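Long-range contacts in alpha-glucosidase (Bacteroides thetaiotaomicron, PDB 5XFM), which hydrolyses beta-L-arabinopyranosides and alpha-galactosides as a bifunctional, calcium-binding glycoside hydrolase of family 97: residues T48-P54 against Q143-P149; S216-G220 against A249-A253; Q515-T519 against C543-M547. The protein carries 1 engineered substitution. All blocks are in the same frame, centred on the assembly; numbering follows the deposited sequence.

Overall arrangement
Contacts 1 and 2 belong to the family 97 N-terminal region, and contact 3 to its glycoside hydrolase region, of the TIM-barrel clan. The first two reach one antiparallel sheet: strands 136-147 and 251-253 are neighbours in it, yet the contact centres lie 24 Å apart and their nearest atoms about 7 Å apart. Contact 3 sits across the centre of the chain, 42 Å from each of them between centres. In sequence the three follow one another without overlap. Contact 2 borders the barrel through Gln410, and contact 3 borders the C-terminal strands. The calcium ion is held by Glu174, Glu452 and Glu458, so none of the three contacts supplies its protein ligands.

Contact 1 (T48-P54 against Q143-P149); sequences TMLEKSP and QTGFRFP
Ser53 OG is gripped from both segments: it accepts the backbone N-H of Arg147 across the gap (N to OG 2.8 Å, 164° at the hydrogen, nearly straight) and gives its own proton to Glu51 O two residues back (OG to O 2.7 Å). Its torsion explains the double use: with OG anti to the carbonyl carbon (chi1 -58°), the hydroxyl lies beside its own backbone N and can face Arg147 N and Glu51 O at once. The side chain of Arg147 also reaches segment 48-54. Extended through its first two torsions and bent at the third (chi3 -54°), it brings NE to Lys52 O at 2.9 Å, with the oxygen at the edge of the guanidinium and in its plane. A salt bridge from NH2 to Glu228 and a weak bond from NH1 to Asn230 hold the rest of the group, which should fix its rotation. Of the backbone bonds, Gly145 N reaches Pro54 O at 2.9 Å, while Glu51 N to Arg147 O, 3.0 Å but strongly bent, adds a loose link. Where Gly145 has no side chain, the Pro54 ring lies close, its CD 3.8 Å from Gly145 CA. Leu50 lies alongside Phe146, its CD2 meeting the ring edge at CD2 of Phe146 (4.0 Å); at the far end of the segments Pro149 CD sits 3.2 Å from Met49 O. Opposite Val42 of strand 39-44 two residues, Met49 and Leu50, take the place of one, which makes a classic beta bulge, and the chain turns corners around it. The whole is an irregular antiparallel pairing of strands 47-59 and 136-147, in a sheet of the beta-rich N-terminal domain, a member of the galactose mutarotase clan.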
ATOM      1  N   THR A  48      -9.408  17.958  19.542  1.00 25.74           N
ATOM      2  CA  THR A  48      -9.430  16.527  19.797  1.00 24.04           C
ATOM      3  C   THR A  48      -9.540  15.772  18.474  1.00 28.76           C
ATOM      4  O   THR A  48     -10.473  15.994  17.693  1.00 20.99           O
ATOM      5  CB  THR A  48     -10.612  16.127  20.715  1.00 26.27           C
ATOM      6  OG1 THR A  48     -10.599  16.925  21.906  1.00 27.71           O
ATOM      7  CG2 THR A  48     -10.528  14.652  21.096  1.00 25.44           C
ATOM      8  N   MET A  49      -8.591  14.874  18.234  1.00 23.52           N
ATOM      9  CA  MET A  49      -8.570  14.083  17.010  1.00 19.72           C
ATOM     10  C   MET A  49      -8.864  12.626  17.335  1.00 24.19           C
ATOM     11  O   MET A  49      -9.602  11.945  16.616  1.00 18.77           O
ATOM     12  CB  MET A  49      -7.220  14.228  16.316  1.00 22.58           C
ATOM     13  CG  MET A  49      -6.842  15.671  16.046  1.00 18.72           C
ATOM     14  SD  MET A  49      -8.010  16.458  14.927  1.00 25.08           S
ATOM     15  CE  MET A  49      -7.486  15.755  13.366  1.00 22.54           C
ATOM     16  N   LEU A  50      -8.280  12.150  18.429  1.00 16.97           N
ATOM     17  CA  LEU A  50      -8.688  10.877  18.998  1.00 20.04           C
ATOM     18  C   LEU A  50      -9.069  11.114  20.440  1.00 22.65           C
ATOM     19  O   LEU A  50      -8.316  11.728  21.191  1.00 20.82           O
ATOM     20  CB  LEU A  50      -7.567   9.836  18.928  1.00 19.95           C
ATOM     21  CG  LEU A  50      -7.324   9.076  17.623  1.00 25.20           C
ATOM     22  CD1 LEU A  50      -6.499   9.929  16.679  1.00 21.30           C
ATOM     23  CD2 LEU A  50      -6.609   7.762  17.916  1.00 22.43           C
ATOM     24  N   GLU A  51     -10.254  10.663  20.823  1.00 23.10           N
ATOM     25  CA  GLU A  51     -10.620  10.687  22.223  1.00 23.45           C
ATOM     26  C   GLU A  51      -9.965   9.515  22.934  1.00 25.48           C
ATOM     27  O   GLU A  51      -9.180   8.772  22.340  1.00 21.36           O
ATOM     28  CB  GLU A  51     -12.135  10.701  22.404  1.00 27.24           C
ATOM     29  CG  GLU A  51     -12.767  11.915  21.740  1.00 35.66           C
ATOM     30  CD  GLU A  51     -14.243  12.023  21.988  1.00 41.38           C
ATOM     31  OE1 GLU A  51     -14.949  11.008  21.829  1.00 52.94           O
ATOM     32  OE2 GLU A  51     -14.687  13.116  22.396  1.00 52.19           O
ATOM     33  N   LYS A  52     -10.283   9.362  24.210  1.00 27.23           N
ATOM     34  CA  LYS A  52      -9.673   8.331  25.026  1.00 24.05           C
ATOM     35  C   LYS A  52      -9.844   6.949  24.397  1.00 22.31           C
ATOM     36  O   LYS A  52     -10.952   6.418  24.277  1.00 24.49           O
ATOM     37  CB  LYS A  52     -10.275   8.400  26.418  1.00 22.05           C
ATOM     38  CG  LYS A  52      -9.822   9.665  27.144  1.00 29.85           C
ATOM     39  CD  LYS A  52     -10.456   9.801  28.496  1.00 32.35           C
ATOM     40  CE  LYS A  52     -10.082   8.642  29.369  1.00 36.92           C
ATOM     41  NZ  LYS A  52      -9.956   9.065  30.788  1.00 44.10           N
ATOM     42  N   SER A  53      -8.711   6.394  23.978  1.00 22.41           N
ATOM     43  CA  SER A  53      -8.660   5.164  23.194  1.00 23.45           C
ATOM     44  C   SER A  53      -7.916   4.085  23.962  1.00 20.16           C
ATOM     45  O   SER A  53      -6.858   4.344  24.525  1.00 18.45           O
ATOM     46  CB  SER A  53      -7.968   5.418  21.853  1.00 20.65           C
ATOM     47  OG  SER A  53      -8.628   6.424  21.105  1.00 24.07           O
ATOM     48  N   PRO A  54      -8.462   2.867  23.982  1.00 20.33           N
ATOM     49  CA  PRO A  54      -7.946   1.813  24.860  1.00 21.16           C
ATOM     50  C   PRO A  54      -6.539   1.336  24.487  1.00 24.89           C
ATOM     51  O   PRO A  54      -6.149   1.355  23.316  1.00 19.99           O
ATOM     52  CB  PRO A  54      -8.966   0.677  24.690  1.00 19.45           C
ATOM     53  CG  PRO A  54     -10.158   1.302  24.044  1.00 19.29           C
ATOM     54  CD  PRO A  54      -9.637   2.425  23.222  1.00 19.81           C
ATOM     55  N   GLN A 143      -6.305  -5.193  23.192  1.00 18.05           N
ATOM     56  CA  GLN A 143      -7.375  -4.272  23.555  1.00 17.44           C
ATOM     57  C   GLN A 143      -7.174  -2.946  22.810  1.00 19.41           C
ATOM     58  O   GLN A 143      -8.073  -2.107  22.754  1.00 16.17           O
ATOM     59  CB  GLN A 143      -7.403  -4.066  25.071  1.00 21.21           C
ATOM     60  CG  GLN A 143      -8.385  -3.024  25.580  1.00 21.07           C
ATOM     61  CD  GLN A 143      -8.655  -3.176  27.065  1.00 25.93           C
ATOM     62  OE1 GLN A 143      -9.490  -3.980  27.474  1.00 27.32           O
ATOM     63  NE2 GLN A 143      -7.935  -2.415  27.880  1.00 23.50           N
ATOM     64  N   THR A 144      -5.979  -2.781  22.241  1.00 17.25           N
ATOM     65  CA  THR A 144      -5.579  -1.576  21.508  1.00 15.22           C
ATOM     66  C   THR A 144      -6.704  -1.025  20.646  1.00 16.84           C
ATOM     67  O   THR A 144      -7.276  -1.740  19.816  1.00 17.66           O
ATOM     68  CB  THR A 144      -4.361  -1.856  20.599  1.00 17.41           C
ATOM     69  OG1 THR A 144      -3.333  -2.514  21.352  1.00 19.08           O
ATOM     70  CG2 THR A 144      -3.816  -0.563  19.993  1.00 12.75           C
ATOM     71  N   GLY A 145      -7.014   0.252  20.833  1.00 18.40           N
ATOM     72  CA  GLY A 145      -8.154   0.846  20.152  1.00 20.14           C
ATOM     73  C   GLY A 145      -7.952   2.266  19.656  1.00 19.78           C
ATOM     74  O   GLY A 145      -6.930   2.904  19.917  1.00 19.99           O
ATOM     75  N   PHE A 146      -8.935   2.733  18.896  1.00 20.93           N
ATOM     76  CA  PHE A 146      -8.976   4.083  18.352  1.00 20.27           C
ATOM     77  C   PHE A 146     -10.409   4.614  18.459  1.00 26.96           C
ATOM     78  O   PHE A 146     -11.327   4.098  17.808  1.00 28.11           O
ATOM     79  CB  PHE A 146      -8.489   4.095  16.902  1.00 20.53           C
ATOM     80  CG  PHE A 146      -7.203   3.347  16.696  1.00 24.75           C
ATOM     81  CD1 PHE A 146      -7.209   1.991  16.413  1.00 21.86           C
ATOM     82  CD2 PHE A 146      -5.985   3.993  16.813  1.00 21.51           C
ATOM     83  CE1 PHE A 146      -6.027   1.303  16.237  1.00 24.40           C
ATOM     84  CE2 PHE A 146      -4.797   3.305  16.639  1.00 21.80           C
ATOM     85  CZ  PHE A 146      -4.821   1.961  16.352  1.00 23.57           C
ATOM     86  N   ARG A 147     -10.597   5.618  19.309  1.00 23.38           N
ATOM     87  CA  ARG A 147     -11.903   6.220  19.536  1.00 21.34           C
ATOM     88  C   ARG A 147     -11.938   7.621  18.934  1.00 22.21           C
ATOM     89  O   ARG A 147     -10.994   8.387  19.089  1.00 22.13           O
ATOM     90  CB  ARG A 147     -12.222   6.267  21.029  1.00 20.72           C
ATOM     91  CG  ARG A 147     -13.639   6.689  21.332  1.00 22.71           C
ATOM     92  CD  ARG A 147     -13.918   6.798  22.825  1.00 21.96           C
ATOM     93  NE  ARG A 147     -13.599   5.592  23.592  1.00 20.85           N
ATOM     94  CZ  ARG A 147     -14.506   4.681  23.943  1.00 21.15           C
ATOM     95  NH1 ARG A 147     -15.762   4.825  23.553  1.00 19.48           N
ATOM     96  NH2 ARG A 147     -14.162   3.616  24.659  1.00 18.85           N
ATOM     97  N   PHE A 148     -13.003   7.940  18.209  1.00 23.36           N
ATOM     98  CA  PHE A 148     -13.065   9.203  17.471  1.00 28.18           C
ATOM     99  C   PHE A 148     -14.145  10.157  17.964  1.00 21.86           C
ATOM    100  O   PHE A 148     -15.125   9.727  18.570  1.00 21.80           O
ATOM    101  CB  PHE A 148     -13.265   8.928  15.978  1.00 22.55           C
ATOM    102  CG  PHE A 148     -12.125   8.191  15.352  1.00 24.55           C
ATOM    103  CD1 PHE A 148     -11.029   8.879  14.854  1.00 25.58           C
ATOM    104  CD2 PHE A 148     -12.140   6.811  15.269  1.00 24.46           C
ATOM    105  CE1 PHE A 148      -9.970   8.198  14.276  1.00 27.01           C
ATOM    106  CE2 PHE A 148     -11.084   6.129  14.696  1.00 21.71           C
ATOM    107  CZ  PHE A 148     -10.000   6.824  14.200  1.00 18.77           C
ATOM    108  N   PRO A 149     -13.956  11.466  17.719  1.00 22.82           N
ATOM    109  CA  PRO A 149     -15.030  12.416  18.027  1.00 25.11           C
ATOM    110  C   PRO A 149     -16.312  12.074  17.285  1.00 27.06           C
ATOM    111  O   PRO A 149     -16.280  11.589  16.156  1.00 28.61           O
ATOM    112  CB  PRO A 149     -14.465  13.756  17.554  1.00 27.96           C
ATOM    113  CG  PRO A 149     -12.994  13.583  17.618  1.00 32.65           C
ATOM    114  CD  PRO A 149     -12.730  12.145  17.268  1.00 19.87           C
TER

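Contact 2 (S216-G220 against A249-A253); sequences SRYCG and APAFA
A proline-on-tyrosine CH-pi contact joins the loop between strands 206-212 and 222-223 to the start of strand 251-253. Pro250 CG stands 3.8 Å from the centroid of the Tyr218 ring and only 13° off its normal, so the pyrrolidine corner rests over the middle of one face. The same CG meets Cys219 SG at 3.9 Å, which places the proline ring against two consecutive loop residues. Phe252 approaches Tyr218 elsewhere: its CE1 comes to 3.5 Å from Tyr218 CE1, near the plane of the tyrosine ring and at its edge. The two rings are inclined by 38° with centroids 5.8 Å apart, an oblique pair. Phe252 CG is wedged between its backbone N and carbonyl carbon (chi1 47°), which turns the ring to the loop and sets its CD1 3.6 Å from Arg217 O. No hydrogen bond crosses between the segments; the contact is largely apolar, while Tyr218 OH is held by Glu142 at the far end of its ring. Polar linkage comes instead from Gln410, which receives Ala251 N and donates to Ser216 O, and so bridges both segments from helix 410-425 of the catalytic region. Strand 136-147 lies beside segment 249-253, with Val137 and Val139 against Phe252, and strand 256-266 lines Tyr218 through Thr258, Pro259 and Arg261.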
ATOM      1  N   SER A 216       7.455 -12.050  10.370  1.00 17.20           N
ATOM      2  CA  SER A 216       7.184 -13.412  10.810  1.00 18.86           C
ATOM      3  C   SER A 216       6.851 -13.514  12.302  1.00 20.81           C
ATOM      4  O   SER A 216       6.327 -14.528  12.757  1.00 22.23           O
ATOM      5  CB  SER A 216       8.371 -14.318  10.455  1.00 18.97           C
ATOM      6  OG  SER A 216       9.527 -13.977  11.190  1.00 30.74           O
ATOM      7  N   ARG A 217       7.172 -12.472  13.067  1.00 28.85           N
ATOM      8  CA  ARG A 217       7.006 -12.515  14.520  1.00 26.31           C
ATOM      9  C   ARG A 217       5.604 -12.122  15.001  1.00 23.45           C
ATOM     10  O   ARG A 217       5.352 -12.073  16.198  1.00 21.29           O
ATOM     11  CB  ARG A 217       8.060 -11.627  15.191  1.00 23.88           C
ATOM     12  CG  ARG A 217       9.434 -12.293  15.272  1.00 33.48           C
ATOM     13  CD  ARG A 217      10.554 -11.305  15.547  1.00 36.71           C
ATOM     14  NE  ARG A 217      10.737 -10.360  14.449  1.00 43.67           N
ATOM     15  CZ  ARG A 217      11.382  -9.200  14.557  1.00 50.81           C
ATOM     16  NH1 ARG A 217      11.907  -8.832  15.721  1.00 46.37           N
ATOM     17  NH2 ARG A 217      11.499  -8.404  13.500  1.00 43.48           N
ATOM     18  N   TYR A 218       4.681 -11.871  14.079  1.00 19.77           N
ATOM     19  CA  TYR A 218       3.329 -11.504  14.482  1.00 18.68           C
ATOM     20  C   TYR A 218       2.331 -11.847  13.386  1.00 22.56           C
ATOM     21  O   TYR A 218       2.695 -12.383  12.340  1.00 26.82           O
ATOM     22  CB  TYR A 218       3.257 -10.013  14.806  1.00 19.90           C
ATOM     23  CG  TYR A 218       2.391  -9.622  15.994  1.00 19.32           C
ATOM     24  CD1 TYR A 218       2.857  -9.774  17.297  1.00 17.48           C
ATOM     25  CD2 TYR A 218       1.140  -9.042  15.812  1.00 17.36           C
ATOM     26  CE1 TYR A 218       2.098  -9.391  18.388  1.00 16.44           C
ATOM     27  CE2 TYR A 218       0.364  -8.651  16.903  1.00 23.55           C
ATOM     28  CZ  TYR A 218       0.851  -8.828  18.190  1.00 26.40           C
ATOM     29  OH  TYR A 218       0.094  -8.446  19.279  1.00 14.96           O
ATOM     30  N   CYS A 219       1.069 -11.523  13.634  1.00 18.04           N
ATOM     31  CA  CYS A 219       0.031 -11.652  12.626  1.00 20.72           C
ATOM     32  C   CYS A 219      -0.243 -10.275  12.035  1.00 19.78           C
ATOM     33  O   CYS A 219       0.125  -9.261  12.627  1.00 17.39           O
ATOM     34  CB  CYS A 219      -1.243 -12.233  13.242  1.00 19.18           C
ATOM     35  SG  CYS A 219      -1.914 -11.209  14.580  1.00 18.57           S
ATOM     36  N   GLY A 220      -0.876 -10.238  10.868  1.00 22.58           N
ATOM     37  CA  GLY A 220      -1.377  -8.987  10.329  1.00 19.49           C
ATOM     38  C   GLY A 220      -2.662  -8.655  11.063  1.00 17.54           C
ATOM     39  O   GLY A 220      -3.437  -9.553  11.381  1.00 15.92           O
ATOM     40  N   ALA A 249      -3.828 -16.539  17.375  1.00 18.49           N
ATOM     41  CA  ALA A 249      -3.020 -15.724  18.289  1.00 20.10           C
ATOM     42  C   ALA A 249      -1.532 -15.807  17.965  1.00 22.64           C
ATOM     43  O   ALA A 249      -0.987 -16.897  17.804  1.00 15.94           O
ATOM     44  CB  ALA A 249      -3.262 -16.137  19.724  1.00 18.25           C
ATOM     45  N   PRO A 250      -0.884 -14.641  17.814  1.00 23.84           N
ATOM     46  CA  PRO A 250       0.544 -14.536  17.510  1.00 24.91           C
ATOM     47  C   PRO A 250       1.430 -14.903  18.701  1.00 24.01           C
ATOM     48  O   PRO A 250       1.095 -14.629  19.852  1.00 24.62           O
ATOM     49  CB  PRO A 250       0.712 -13.062  17.142  1.00 20.48           C
ATOM     50  CG  PRO A 250      -0.342 -12.379  17.921  1.00 21.98           C
ATOM     51  CD  PRO A 250      -1.517 -13.314  17.896  1.00 22.58           C
ATOM     52  N   ALA A 251       2.572 -15.503  18.406  1.00 17.81           N
ATOM     53  CA  ALA A 251       3.469 -15.995  19.430  1.00 17.22           C
ATOM     54  C   ALA A 251       4.882 -15.552  19.104  1.00 21.56           C
ATOM     55  O   ALA A 251       5.261 -15.519  17.935  1.00 21.65           O
ATOM     56  CB  ALA A 251       3.387 -17.503  19.529  1.00 19.65           C
ATOM     57  N   PHE A 252       5.653 -15.178  20.123  1.00 17.94           N
ATOM     58  CA  PHE A 252       7.044 -14.800  19.885  1.00 19.94           C
ATOM     59  C   PHE A 252       7.932 -14.961  21.114  1.00 22.57           C
ATOM     60  O   PHE A 252       7.460 -15.281  22.205  1.00 22.70           O
ATOM     61  CB  PHE A 252       7.131 -13.362  19.352  1.00 18.18           C
ATOM     62  CG  PHE A 252       6.308 -12.373  20.119  1.00 18.43           C
ATOM     63  CD1 PHE A 252       4.978 -12.144  19.779  1.00 19.00           C
ATOM     64  CD2 PHE A 252       6.861 -11.659  21.168  1.00 20.97           C
ATOM     65  CE1 PHE A 252       4.219 -11.228  20.476  1.00 18.58           C
ATOM     66  CE2 PHE A 252       6.108 -10.739  21.873  1.00 19.56           C
ATOM     67  CZ  PHE A 252       4.785 -10.521  21.525  1.00 20.99           C
ATOM     68  N   ALA A 253       9.234 -14.782  20.906  1.00 19.89           N
ATOM     69  CA  ALA A 253      10.220 -14.925  21.971  1.00 25.90           C
ATOM     70  C   ALA A 253      10.245 -13.722  22.917  1.00 25.28           C
ATOM     71  O   ALA A 253       9.991 -12.591  22.503  1.00 27.33           O
ATOM     72  CB  ALA A 253      11.597 -15.141  21.371  1.00 19.37           C
TER

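Contact 3 (Q515-T519 against C543-M547); sequences QLATT and CMDFM
Leu516 spreads its two methyls over the helix of residues 543-547: CD1 meets Cys543 SG at 3.8 Å, while CD2 reaches Phe546 CD2 at 3.9 Å and Met547 CG at 4.0 Å. The Leu516 and Phe546 side chains pass one another heading opposite ways, and the Phe546 ring extends to Thr519. There OG1 stands at the ring edge, in its plane, 3.3 Å from Phe546 CE2. The two segments are almost parallel (7°) and 10.8 Å apart at closest axis approach; side chains do most of the bridging, with Leu516 O also near Phe546 CE2. In the chain, helices 512-521 and 541-549 precede and follow strand 526-528 of the parallel TIM-barrel sheet, with helix 535-538 also between. Thr519 OG1 is itself tied back to its own helix: with OG1 between the backbone N and the carbonyl carbon (chi1 68°), it donates to Leu516 O at 2.6 Å, in the carbonyl plane, and that oxygen also accepts Thr519 N. The remaining branch, CG2, lies 3.7 Å from Met547 SD, whose chain curls inward. Beyond the pair, Tyr607 meets the Phe546 ring edge-to-face, and Leu639 and Ile641 of the C-terminal strands also touch it.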
ATOM      1  N   GLN A 515      -5.590   8.589 -17.806  1.00 25.26           N
ATOM      2  CA  GLN A 515      -4.750   7.399 -17.713  1.00 26.93           C
ATOM      3  C   GLN A 515      -3.274   7.724 -17.562  1.00 22.41           C
ATOM      4  O   GLN A 515      -2.572   7.065 -16.798  1.00 28.70           O
ATOM      5  CB  GLN A 515      -4.963   6.495 -18.934  1.00 23.39           C
ATOM      6  CG  GLN A 515      -6.372   5.954 -19.048  1.00 27.21           C
ATOM      7  CD  GLN A 515      -6.700   5.023 -17.889  1.00 30.44           C
ATOM      8  OE1 GLN A 515      -5.899   4.158 -17.529  1.00 26.02           O
ATOM      9  NE2 GLN A 515      -7.880   5.194 -17.305  1.00 22.56           N
ATOM     10  N   LEU A 516      -2.794   8.688 -18.345  1.00 22.63           N
ATOM     11  CA  LEU A 516      -1.406   9.128 -18.278  1.00 24.44           C
ATOM     12  C   LEU A 516      -1.099   9.699 -16.880  1.00 28.45           C
ATOM     13  O   LEU A 516      -0.080   9.371 -16.266  1.00 22.54           O
ATOM     14  CB  LEU A 516      -1.121  10.153 -19.383  1.00 25.12           C
ATOM     15  CG  LEU A 516      -1.366   9.700 -20.837  1.00 28.69           C
ATOM     16  CD1 LEU A 516      -0.944  10.768 -21.836  1.00 31.40           C
ATOM     17  CD2 LEU A 516      -0.689   8.372 -21.177  1.00 20.38           C
ATOM     18  N   ALA A 517      -2.010  10.532 -16.383  1.00 18.50           N
ATOM     19  CA  ALA A 517      -1.919  11.113 -15.048  1.00 24.04           C
ATOM     20  C   ALA A 517      -1.842  10.029 -13.984  1.00 26.10           C
ATOM     21  O   ALA A 517      -1.182  10.188 -12.955  1.00 23.56           O
ATOM     22  CB  ALA A 517      -3.111  12.025 -14.783  1.00 23.03           C
ATOM     23  N   THR A 518      -2.536   8.927 -14.240  1.00 24.00           N
ATOM     24  CA  THR A 518      -2.579   7.807 -13.310  1.00 30.10           C
ATOM     25  C   THR A 518      -1.211   7.111 -13.153  1.00 26.56           C
ATOM     26  O   THR A 518      -0.938   6.486 -12.128  1.00 22.90           O
ATOM     27  CB  THR A 518      -3.670   6.799 -13.781  1.00 29.03           C
ATOM     28  OG1 THR A 518      -4.935   7.176 -13.222  1.00 32.52           O
ATOM     29  CG2 THR A 518      -3.359   5.367 -13.384  1.00 37.62           C
ATOM     30  N   THR A 519      -0.328   7.258 -14.136  1.00 24.09           N
ATOM     31  CA  THR A 519       1.023   6.705 -14.005  1.00 23.49           C
ATOM     32  C   THR A 519       1.851   7.488 -12.984  1.00 28.86           C
ATOM     33  O   THR A 519       2.832   6.982 -12.431  1.00 26.64           O
ATOM     34  CB  THR A 519       1.767   6.668 -15.368  1.00 29.36           C
ATOM     35  OG1 THR A 519       2.040   8.001 -15.823  1.00 26.21           O
ATOM     36  CG2 THR A 519       0.931   5.923 -16.410  1.00 29.70           C
ATOM     37  N   CYS A 543       0.482  10.159 -26.388  1.00 28.53           N
ATOM     38  CA  CYS A 543       0.287   9.278 -25.240  1.00 32.54           C
ATOM     39  C   CYS A 543       1.384   8.215 -25.163  1.00 29.10           C
ATOM     40  O   CYS A 543       2.012   8.020 -24.120  1.00 29.99           O
ATOM     41  CB  CYS A 543      -1.090   8.614 -25.295  1.00 25.32           C
ATOM     42  SG  CYS A 543      -2.476   9.769 -25.149  1.00 28.33           S
ATOM     43  N   MET A 544       1.620   7.533 -26.275  1.00 29.43           N
ATOM     44  CA  MET A 544       2.611   6.468 -26.298  1.00 30.63           C
ATOM     45  C   MET A 544       4.015   7.025 -26.111  1.00 30.71           C
ATOM     46  O   MET A 544       4.878   6.379 -25.500  1.00 29.11           O
ATOM     47  CB  MET A 544       2.502   5.689 -27.604  1.00 27.83           C
ATOM     48  CG  MET A 544       1.129   5.082 -27.797  1.00 29.86           C
ATOM     49  SD  MET A 544       0.681   4.069 -26.376  1.00 30.46           S
ATOM     50  CE  MET A 544       1.897   2.751 -26.517  1.00 19.15           C
ATOM     51  N   ASP A 545       4.219   8.242 -26.611  1.00 31.52           N
ATOM     52  CA  ASP A 545       5.472   8.959 -26.433  1.00 31.89           C
ATOM     53  C   ASP A 545       5.698   9.246 -24.963  1.00 32.87           C
ATOM     54  O   ASP A 545       6.804   9.060 -24.456  1.00 31.24           O
ATOM     55  CB  ASP A 545       5.498  10.263 -27.238  1.00 35.33           C
ATOM     56  CG  ASP A 545       5.770  10.033 -28.716  1.00 36.22           C
ATOM     57  OD1 ASP A 545       6.470   9.052 -29.047  1.00 40.08           O
ATOM     58  OD2 ASP A 545       5.309  10.843 -29.545  1.00 36.91           O
ATOM     59  N   PHE A 546       4.658   9.714 -24.279  1.00 31.49           N
ATOM     60  CA  PHE A 546       4.772   9.920 -22.842  1.00 32.42           C
ATOM     61  C   PHE A 546       5.128   8.611 -22.137  1.00 34.07           C
ATOM     62  O   PHE A 546       6.056   8.568 -21.322  1.00 28.47           O
ATOM     63  CB  PHE A 546       3.479  10.466 -22.243  1.00 27.48           C
ATOM     64  CG  PHE A 546       3.473  10.469 -20.732  1.00 32.60           C
ATOM     65  CD1 PHE A 546       4.066  11.506 -20.028  1.00 36.41           C
ATOM     66  CD2 PHE A 546       2.917   9.421 -20.020  1.00 29.35           C
ATOM     67  CE1 PHE A 546       4.080  11.505 -18.647  1.00 35.52           C
ATOM     68  CE2 PHE A 546       2.933   9.415 -18.638  1.00 28.55           C
ATOM     69  CZ  PHE A 546       3.510  10.457 -17.953  1.00 30.60           C
ATOM     70  N   MET A 547       4.387   7.549 -22.456  1.00 28.61           N
ATOM     71  CA  MET A 547       4.571   6.264 -21.782  1.00 29.35           C
ATOM     72  C   MET A 547       5.982   5.730 -21.999  1.00 34.83           C
ATOM     73  O   MET A 547       6.490   4.952 -21.191  1.00 35.80           O
ATOM     74  CB  MET A 547       3.533   5.246 -22.246  1.00 25.91           C
ATOM     75  CG  MET A 547       2.138   5.555 -21.735  1.00 28.41           C
ATOM     76  SD  MET A 547       2.117   5.749 -19.944  1.00 34.39           S
ATOM     77  CE  MET A 547       2.556   4.101 -19.406  1.00 28.19           C
TER